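Local coordinates for protein glutaredoxin, CPYC type (PDB 7NCV) that probably acts as a glutathione-dependent thiol-disulfide oxidoreductase of the CPYC glutaredoxin type and binds an iron-sulfur cluster in an atypical way, at residues Gln11-Val14 and Val19-Tyr22; Cys30-Asn35 and Asp87-Ala92; Lys34-Gln39 and Gly95-Leu100; Asp61-Ile66 and Arg74-Gly79. All coordinates share one frame; numbering follows the deposited sequence.

Contact 1: residues Gln11-Val14 and Val19-Tyr22; sequences QKAV and VIVY
The phenolic oxygen of Tyr22 comes to rest on the methyl of Ala13, with OH 3.4 Å from Ala13 CB. This is packing of a polar atom against carbon, and no hydrogen bond joins the helical residues Gln11-Val14 to the strand Val19-Tyr22. The same Ala13 methyl also meets the tip of Ile20, whose CD1 lies 3.6 Å from CB, so one small group touches two strand side chains. Ile20 gets there by extension: its CG1 stands anti to the backbone N (chi1 179°) and the chain continues nearly straight through chi2 (167°), which sends CD1 out to the helix. Its shorter branch serves a second partner, with Ile20 CG2 4.0 Å from Val14 CG2, the two side chains crossing at about a right angle. Helix 3-16 here lies over one face of the mixed four-stranded sheet of the thioredoxin fold, and Ile20 and Tyr22 belong to the inner strand 19-23. Val21, by contrast, packs on Leu37 of helix 28-41. Val14 CG2 also reaches the edge of the Tyr22 ring, near its plane, at 4.4 Å from CE2, a looser approach than that of the phenolic oxygen to Ala13. Phe76 of the neighbouring strand touches Val14, Ile20 and Tyr22 alike and continues this apolar layer beyond the two segments. Backbone bonds from Ile20 to Phe76 and from Tyr22 to Arg74 pair strand 19-23 with strand 74-77, while on the helix the carbonyl of Ala13 accepts a hydrogen bond from Asn17 ND2.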
# COMPACT_ATOMS: atom_id res chain seq x y z
N GLN A 11 -8.17 -3.06 7.29
CA GLN A 11 -7.52 -4.13 8.02
C GLN A 11 -7.78 -5.48 7.36
O GLN A 11 -6.86 -6.30 7.24
CB GLN A 11 -7.99 -4.14 9.48
CG GLN A 11 -7.45 -2.92 10.24
CD GLN A 11 -8.01 -2.94 11.65
OE1 GLN A 11 -9.18 -3.34 11.87
NE2 GLN A 11 -7.20 -2.51 12.60
N LYS A 12 -9.02 -5.73 6.91
CA LYS A 12 -9.35 -7.00 6.25
C LYS A 12 -8.58 -7.14 4.94
O LYS A 12 -8.08 -8.23 4.61
CB LYS A 12 -10.84 -7.07 6.01
CG LYS A 12 -11.62 -7.41 7.32
CD LYS A 12 -13.10 -7.65 7.08
CE LYS A 12 -13.71 -8.44 8.24
NZ LYS A 12 -13.29 -7.93 9.60
N ALA A 13 -8.49 -6.06 4.15
CA ALA A 13 -7.80 -6.17 2.87
C ALA A 13 -6.31 -6.38 3.08
O ALA A 13 -5.67 -7.15 2.34
CB ALA A 13 -8.03 -4.90 2.02
N VAL A 14 -5.72 -5.69 4.07
CA VAL A 14 -4.29 -5.85 4.34
C VAL A 14 -4.00 -7.27 4.82
O VAL A 14 -2.96 -7.85 4.46
CB VAL A 14 -3.89 -4.79 5.38
CG1 VAL A 14 -2.53 -5.08 6.00
CG2 VAL A 14 -3.84 -3.39 4.72
N VAL A 19 0.26 -8.25 -1.05
CA VAL A 19 0.79 -6.90 -1.30
C VAL A 19 -0.40 -6.03 -1.67
O VAL A 19 -1.19 -6.43 -2.55
CB VAL A 19 1.78 -6.91 -2.48
CG1 VAL A 19 2.28 -5.49 -2.78
CG2 VAL A 19 2.94 -7.87 -2.21
N ILE A 20 -0.57 -4.90 -0.99
CA ILE A 20 -1.67 -4.00 -1.33
C ILE A 20 -1.15 -2.57 -1.15
O ILE A 20 -0.41 -2.26 -0.20
CB ILE A 20 -2.95 -4.29 -0.50
CG1 ILE A 20 -4.07 -3.31 -0.87
CG2 ILE A 20 -2.65 -4.22 1.02
CD1 ILE A 20 -5.47 -3.77 -0.30
N VAL A 21 -1.53 -1.69 -2.07
CA VAL A 21 -1.12 -0.29 -2.07
C VAL A 21 -2.39 0.53 -2.09
O VAL A 21 -3.21 0.37 -3.02
CB VAL A 21 -0.31 0.04 -3.32
CG1 VAL A 21 0.14 1.53 -3.26
CG2 VAL A 21 0.88 -0.90 -3.47
N TYR A 22 -2.55 1.44 -1.13
CA TYR A 22 -3.58 2.46 -1.18
C TYR A 22 -2.99 3.67 -1.88
O TYR A 22 -1.87 4.10 -1.54
CB TYR A 22 -4.04 2.81 0.24
CG TYR A 22 -4.92 1.70 0.75
CD1 TYR A 22 -6.29 1.71 0.47
CD2 TYR A 22 -4.37 0.56 1.34
CE1 TYR A 22 -7.13 0.63 0.81
CE2 TYR A 22 -5.19 -0.53 1.73
CZ TYR A 22 -6.56 -0.46 1.47
OH TYR A 22 -7.39 -1.54 1.83

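Contact 2: residues Cys30-Asn35 and Asp87-Ala92; sequences CVKAKN and DTAAAA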
# COMPACT_ATOMS: atom_id res chain seq x y z
N CYS A 30 2.85 7.74 -5.48
CA CYS A 30 2.19 6.45 -5.72
C CYS A 30 2.85 5.75 -6.89
O CYS A 30 3.11 4.53 -6.85
CB CYS A 30 0.71 6.68 -6.00
SG CYS A 30 -0.24 7.28 -4.57
N VAL A 31 3.20 6.51 -7.94
CA VAL A 31 3.89 5.92 -9.08
C VAL A 31 5.25 5.39 -8.65
O VAL A 31 5.67 4.33 -9.09
CB VAL A 31 4.01 6.94 -10.24
CG1 VAL A 31 4.83 6.32 -11.40
CG2 VAL A 31 2.63 7.35 -10.69
N LYS A 32 5.97 6.12 -7.79
CA LYS A 32 7.27 5.63 -7.33
C LYS A 32 7.11 4.29 -6.65
O LYS A 32 7.90 3.37 -6.89
CB LYS A 32 7.85 6.66 -6.37
CG LYS A 32 9.29 6.40 -5.95
CD LYS A 32 9.85 7.58 -5.11
CE LYS A 32 9.96 8.85 -5.86
NZ LYS A 32 10.86 9.76 -5.06
N ALA A 33 6.06 4.14 -5.82
CA ALA A 33 5.85 2.86 -5.16
C ALA A 33 5.47 1.77 -6.14
O ALA A 33 5.97 0.65 -6.04
CB ALA A 33 4.75 3.02 -4.12
N LYS A 34 4.58 2.10 -7.08
CA LYS A 34 4.13 1.10 -8.05
C LYS A 34 5.29 0.65 -8.91
O LYS A 34 5.48 -0.54 -9.16
CB LYS A 34 3.03 1.70 -8.91
CG LYS A 34 1.73 1.87 -8.16
CD LYS A 34 0.87 2.85 -9.03
CE LYS A 34 -0.51 2.95 -8.39
NZ LYS A 34 -1.29 3.89 -9.29
N ASN A 35 6.12 1.61 -9.36
CA ASN A 35 7.24 1.25 -10.23
C ASN A 35 8.22 0.36 -9.49
O ASN A 35 8.80 -0.57 -10.08
CB ASN A 35 7.93 2.51 -10.73
CG ASN A 35 7.18 3.17 -11.87
OD1 ASN A 35 6.25 2.61 -12.45
ND2 ASN A 35 7.62 4.41 -12.20
N ASP A 87 9.85 5.19 0.73
CA ASP A 87 10.25 3.99 1.47
C ASP A 87 10.28 2.78 0.53
O ASP A 87 11.15 1.91 0.65
CB ASP A 87 9.26 3.72 2.59
CG ASP A 87 9.23 4.79 3.63
OD1 ASP A 87 10.33 5.37 3.98
OD2 ASP A 87 8.13 5.06 4.18
N THR A 88 9.25 2.64 -0.31
CA THR A 88 9.17 1.46 -1.15
C THR A 88 10.28 1.47 -2.19
O THR A 88 10.92 0.42 -2.45
CB THR A 88 7.78 1.39 -1.81
OG1 THR A 88 6.80 1.37 -0.76
CG2 THR A 88 7.61 0.09 -2.62
N ALA A 89 10.57 2.64 -2.78
CA ALA A 89 11.69 2.73 -3.72
C ALA A 89 13.02 2.44 -3.03
O ALA A 89 13.89 1.78 -3.62
CB ALA A 89 11.70 4.13 -4.36
N ALA A 90 13.21 2.94 -1.79
CA ALA A 90 14.46 2.64 -1.09
C ALA A 90 14.59 1.14 -0.86
O ALA A 90 15.68 0.55 -1.05
CB ALA A 90 14.46 3.39 0.23
N ALA A 91 13.49 0.48 -0.49
CA ALA A 91 13.58 -0.95 -0.29
C ALA A 91 13.84 -1.69 -1.61
O ALA A 91 14.55 -2.72 -1.61
CB ALA A 91 12.27 -1.45 0.34
N ALA A 92 13.31 -1.19 -2.74
CA ALA A 92 13.67 -1.80 -4.02
C ALA A 92 15.17 -1.70 -4.26
O ALA A 92 15.81 -2.70 -4.67
CB ALA A 92 12.92 -1.14 -5.17
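No ring takes part where Ala33 meets Thr88; the flat group here is the backbone carbonyl of Ala33, and a methyl lies beside it. Thr88 CG2 is 3.8 Å from Ala33 O, approaching from the flank of the C=O bond on the side of Ala33 CA rather than from beyond the oxygen. Two helices of the thioredoxin fold are joined in this way: helix 28-41, which carries Cys30 of the CPYC motif near its start, and helix 85-94. The disulfide of that motif, known from another structure of this protein, is not formed here. Ala33 and Thr88 are small enough to bring the helices close, with Ala33 CA only 5.4 Å from Thr88 CA and their CB atoms 4.1 Å apart. Thr88 places its methyl anti to the backbone N, on the Ala33 side, and its hydroxyl beside that N (chi1 -57°), where OG1 is hydrogen-bonded to Gly84 O. Underneath, Val75 of the sheet touches both Ala33 and Thr88. Toward the surface, Lys32 runs past Ala89 with the aliphatic part of its chain, and a bend at chi3 (-65°) turns the rest away to Asp86, with which NZ forms a salt bridge. Lys32 CG sits 3.7 Å from the Ala89 CB methyl, and the next carbon, Lys32 CD, is 4.0 Å from that same CB.

Contact 3: residues Lys34-Gln39 and Gly95-Leu100; sequences KNALNQ and GTLEKL
Leu97 makes the whole of the tight part of this contact, its two methyls divided between Leu37 and Ala36. Leu97 CD1 lies 4.0 Å from Leu37 CD2, the two leucine side chains crossing at about a right angle. Leu97 CD2 touches the same Leu37 methyl but rests mainly on the backbone, 3.8 Å from Ala36 O, with the Ala36 CB methyl a little farther off at 4.3 Å. That carbonyl is not left with only a methyl beside it, because Gln39 N donates a hydrogen bond to Ala36 O. The fork of Leu97 faces helix 28-41 because its CG stands anti to the backbone N (chi1 -177°), which carries both methyls to the neighbouring helix. Leu37 approaches from its own side, CB pointing past the partner and only the branch end coming near. In the thioredoxin fold, helix 28-41 is the crossover of the beta-alpha-beta unit that links strands 19-23 and 46-49, and Leu37 is wedged between Leu97 and the sheet residues Val19 and Val21. Gly95 leaves helix 85-94 with a positive phi (94°) and is at once the N-cap of helix 96-103. The outer side is much looser. Gln39 CB points toward the partner yet stays 6.4 Å from Leu97 CD2, and the side chain touches Ala92 of helix 85-94 instead. Exposed Thr96 turns to its own chain, OG1 bonded to Asn94 OD1 and the side chain on Ala91. Phe40, farther along helix 28-41, packs on both Leu97 and Glu98.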
# COMPACT_ATOMS: atom_id res chain seq x y z
N LYS A 34 4.58 2.10 -7.08
CA LYS A 34 4.13 1.10 -8.05
C LYS A 34 5.29 0.65 -8.91
O LYS A 34 5.48 -0.54 -9.16
CB LYS A 34 3.03 1.70 -8.91
CG LYS A 34 1.73 1.87 -8.16
CD LYS A 34 0.87 2.85 -9.03
CE LYS A 34 -0.51 2.95 -8.39
NZ LYS A 34 -1.29 3.89 -9.29
N ASN A 35 6.12 1.61 -9.36
CA ASN A 35 7.24 1.25 -10.23
C ASN A 35 8.22 0.36 -9.49
O ASN A 35 8.80 -0.57 -10.08
CB ASN A 35 7.93 2.51 -10.73
CG ASN A 35 7.18 3.17 -11.87
OD1 ASN A 35 6.25 2.61 -12.45
ND2 ASN A 35 7.62 4.41 -12.20
N ALA A 36 8.41 0.62 -8.18
CA ALA A 36 9.30 -0.21 -7.37
C ALA A 36 8.80 -1.65 -7.29
O ALA A 36 9.55 -2.61 -7.54
CB ALA A 36 9.48 0.41 -5.99
N LEU A 37 7.53 -1.80 -6.94
CA LEU A 37 6.92 -3.13 -6.90
C LEU A 37 6.98 -3.79 -8.28
O LEU A 37 7.17 -5.02 -8.37
CB LEU A 37 5.49 -2.96 -6.41
CG LEU A 37 5.44 -2.68 -4.90
CD1 LEU A 37 4.03 -2.15 -4.57
CD2 LEU A 37 5.83 -3.87 -3.98
N ASN A 38 6.74 -3.01 -9.34
CA ASN A 38 6.70 -3.57 -10.71
C ASN A 38 8.06 -4.12 -11.15
O ASN A 38 8.13 -4.88 -12.13
CB ASN A 38 6.23 -2.51 -11.70
CG ASN A 38 4.78 -2.17 -11.52
OD1 ASN A 38 4.03 -2.85 -10.81
ND2 ASN A 38 4.38 -1.11 -12.19
N GLN A 39 9.16 -3.75 -10.46
CA GLN A 39 10.44 -4.39 -10.76
C GLN A 39 10.42 -5.88 -10.45
O GLN A 39 11.25 -6.64 -11.03
CB GLN A 39 11.57 -3.74 -9.96
CG GLN A 39 11.73 -2.26 -10.21
CD GLN A 39 12.89 -1.68 -9.37
OE1 GLN A 39 12.91 -0.49 -9.02
NE2 GLN A 39 13.86 -2.53 -9.04
N GLY A 95 17.62 -4.01 -1.77
CA GLY A 95 17.55 -5.45 -1.73
C GLY A 95 16.49 -5.97 -0.81
O GLY A 95 16.15 -7.17 -0.86
N THR A 96 15.92 -5.11 0.04
CA THR A 96 14.95 -5.64 1.00
C THR A 96 13.55 -5.82 0.42
O THR A 96 12.83 -6.66 0.97
CB THR A 96 14.88 -4.78 2.27
OG1 THR A 96 14.47 -3.45 1.93
CG2 THR A 96 16.20 -4.81 3.02
N LEU A 97 13.17 -5.08 -0.64
CA LEU A 97 11.83 -5.26 -1.20
C LEU A 97 11.71 -6.66 -1.76
O LEU A 97 10.73 -7.35 -1.47
CB LEU A 97 11.54 -4.24 -2.28
CG LEU A 97 10.12 -4.34 -2.84
CD1 LEU A 97 9.13 -4.20 -1.66
CD2 LEU A 97 9.91 -3.22 -3.82
N GLU A 98 12.73 -7.11 -2.48
CA GLU A 98 12.73 -8.48 -2.99
C GLU A 98 12.60 -9.50 -1.85
O GLU A 98 11.78 -10.44 -1.93
CB GLU A 98 14.06 -8.71 -3.72
CG GLU A 98 14.20 -10.13 -4.26
CD GLU A 98 15.40 -10.29 -5.16
OE1 GLU A 98 16.41 -9.57 -4.98
OE2 GLU A 98 15.34 -11.16 -6.05
N LYS A 99 13.38 -9.32 -0.78
CA LYS A 99 13.35 -10.27 0.33
C LYS A 99 11.97 -10.27 1.01
O LYS A 99 11.45 -11.34 1.34
CB LYS A 99 14.48 -9.94 1.31
CG LYS A 99 14.49 -10.86 2.51
CD LYS A 99 15.37 -12.05 2.36
CE LYS A 99 16.22 -12.20 3.65
NZ LYS A 99 17.29 -13.21 3.51
N LEU A 100 11.38 -9.09 1.23
CA LEU A 100 10.07 -9.05 1.88
C LEU A 100 9.02 -9.72 1.00
O LEU A 100 8.09 -10.40 1.50
CB LEU A 100 9.65 -7.60 2.13
CG LEU A 100 10.47 -6.89 3.21
CD1 LEU A 100 10.08 -5.44 3.22
CD2 LEU A 100 10.23 -7.53 4.59

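Contact 4: residues Asp61-Ile66 and Arg74-Gly79; sequences DALLDI and RVFING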
# COMPACT_ATOMS: atom_id res chain seq x y z
N ASP A 61 -8.27 8.95 6.74
CA ASP A 61 -8.30 8.97 8.20
C ASP A 61 -8.02 7.58 8.77
O ASP A 61 -7.31 7.44 9.77
CB ASP A 61 -9.65 9.45 8.71
CG ASP A 61 -9.90 10.95 8.50
OD1 ASP A 61 -8.97 11.69 8.06
OD2 ASP A 61 -11.05 11.36 8.79
N ALA A 62 -8.61 6.55 8.18
CA ALA A 62 -8.30 5.20 8.64
C ALA A 62 -6.81 4.86 8.44
O ALA A 62 -6.19 4.21 9.30
CB ALA A 62 -9.17 4.18 7.90
N LEU A 63 -6.24 5.21 7.28
CA LEU A 63 -4.81 4.98 7.06
C LEU A 63 -3.95 5.68 8.11
O LEU A 63 -2.91 5.15 8.52
CB LEU A 63 -4.44 5.42 5.66
CG LEU A 63 -5.01 4.39 4.65
CD1 LEU A 63 -5.02 5.05 3.28
CD2 LEU A 63 -4.26 3.05 4.60
N LEU A 64 -4.33 6.89 8.51
CA LEU A 64 -3.61 7.56 9.59
C LEU A 64 -3.63 6.73 10.88
O LEU A 64 -2.61 6.56 11.56
CB LEU A 64 -4.23 8.94 9.83
CG LEU A 64 -3.69 9.80 10.97
CD1 LEU A 64 -2.23 10.11 10.69
CD2 LEU A 64 -4.52 11.07 10.97
N ASP A 65 -4.82 6.23 11.24
CA ASP A 65 -4.91 5.45 12.47
C ASP A 65 -4.07 4.19 12.38
O ASP A 65 -3.44 3.80 13.37
CB ASP A 65 -6.37 5.10 12.76
CG ASP A 65 -7.10 6.20 13.52
OD1 ASP A 65 -6.67 7.37 13.44
OD2 ASP A 65 -8.09 5.89 14.22
N ILE A 66 -4.05 3.55 11.21
CA ILE A 66 -3.41 2.25 11.08
C ILE A 66 -1.91 2.39 10.92
O ILE A 66 -1.16 1.55 11.43
CB ILE A 66 -4.02 1.48 9.90
CG1 ILE A 66 -5.46 1.09 10.23
CG2 ILE A 66 -3.18 0.25 9.53
CD1 ILE A 66 -6.24 0.69 9.00
N ARG A 74 0.20 4.18 0.59
CA ARG A 74 0.42 3.39 1.82
C ARG A 74 0.56 1.94 1.40
O ARG A 74 -0.40 1.33 0.91
CB ARG A 74 -0.74 3.58 2.83
CG ARG A 74 -0.89 5.05 3.29
CD ARG A 74 0.13 5.40 4.40
NE ARG A 74 0.59 6.79 4.42
CZ ARG A 74 1.31 7.31 5.41
NH1 ARG A 74 1.70 8.60 5.40
NH2 ARG A 74 1.70 6.52 6.37
N VAL A 75 1.78 1.41 1.49
CA VAL A 75 2.13 0.09 0.97
C VAL A 75 2.19 -0.90 2.11
O VAL A 75 2.84 -0.64 3.15
CB VAL A 75 3.49 0.15 0.26
CG1 VAL A 75 3.91 -1.22 -0.22
CG2 VAL A 75 3.46 1.15 -0.90
N PHE A 76 1.52 -2.05 1.92
CA PHE A 76 1.56 -3.14 2.90
C PHE A 76 2.03 -4.42 2.24
O PHE A 76 1.63 -4.72 1.10
CB PHE A 76 0.16 -3.39 3.49
CG PHE A 76 -0.46 -2.19 4.19
CD1 PHE A 76 -1.07 -1.15 3.45
CD2 PHE A 76 -0.51 -2.16 5.59
CE1 PHE A 76 -1.70 -0.08 4.11
CE2 PHE A 76 -1.13 -1.14 6.25
CZ PHE A 76 -1.72 -0.08 5.52
N ILE A 77 2.86 -5.19 2.95
CA ILE A 77 3.31 -6.49 2.47
C ILE A 77 3.16 -7.49 3.60
O ILE A 77 3.59 -7.21 4.73
CB ILE A 77 4.78 -6.43 2.00
CG1 ILE A 77 4.90 -5.41 0.83
CG2 ILE A 77 5.26 -7.83 1.62
CD1 ILE A 77 6.38 -5.22 0.42
N ASN A 78 2.53 -8.64 3.31
CA ASN A 78 2.41 -9.72 4.32
C ASN A 78 1.69 -9.22 5.59
O ASN A 78 2.00 -9.67 6.71
CB ASN A 78 3.81 -10.28 4.69
CG ASN A 78 3.73 -11.64 5.36
OD1 ASN A 78 2.93 -12.46 4.97
ND2 ASN A 78 4.56 -11.85 6.37
N GLY A 79 0.78 -8.27 5.41
CA GLY A 79 -0.05 -7.76 6.50
C GLY A 79 0.60 -6.65 7.31
O GLY A 79 -0.01 -6.19 8.29
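Helix 58-67 of the glutaredoxin domain packs here on strand 74-77, one of the inner strands of its thioredoxin-fold sheet. The segment axes come within 10.9 Å of each other at an angle of 53°, and the distance is spanned by Leu63 and Ile66 from the helix and by Arg74 and Phe76 from the strand. Both helix residues meet the Phe76 ring at its edge, near the ring plane. Leu63 CD2 comes 4.1 Å from Phe76 CE1 and is equally near CZ, whereas Ile66 CG2 lies 4.1 Å from Phe76 CE2, so the outer end of the ring sits between two methyls. Ile66 crosses the phenylalanine side chain at about a right angle; its CG2 stands anti to the backbone N, the branch turned to the strand. The ring also meets that of Phe81 in strand 80-83, the planes at about 60°. Leu63 has a second neighbour in Arg74, past which it slides in the opposite direction, with Leu63 CD2 4.0 Å from Arg74 CB. Arg74 has two conformers, and its course beyond CB is therefore less certain; in the one described here CG also touches Leu63 CD1, and a bend at chi2 (-80°) leads the chain on from the leucine. With no hydrogen bond between the segments, their cohesion rests on contacts between hydrocarbon groups: Arg74 contributes its methylenes to the leucine, while its NE, in the conformer described, is bonded to Ser71 O rather than to the helical segment.

Starting at the N terminus, contact 1 closes first, a short turn bringing strand 19-23 back against helix 3-16. Contacts 2 and 3 then open from helix 28-41, sharing Lys34 and Asn35, and close much later at the successive helices 85-94 and 96-103, so their spans cross, neither enclosing the other. Contact 4, between 61-66 and 74-79, is nested inside both long loops. Contacts 1 and 4 meet through the neighbouring strands 19-23 and 74-77 on one face of the sheet. Contacts 2 and 3 lie on the other, where Val75 reaches Ala33 and Thr88, Ile77 reaches Leu97, and Leu37 packs on Val19 and Val21.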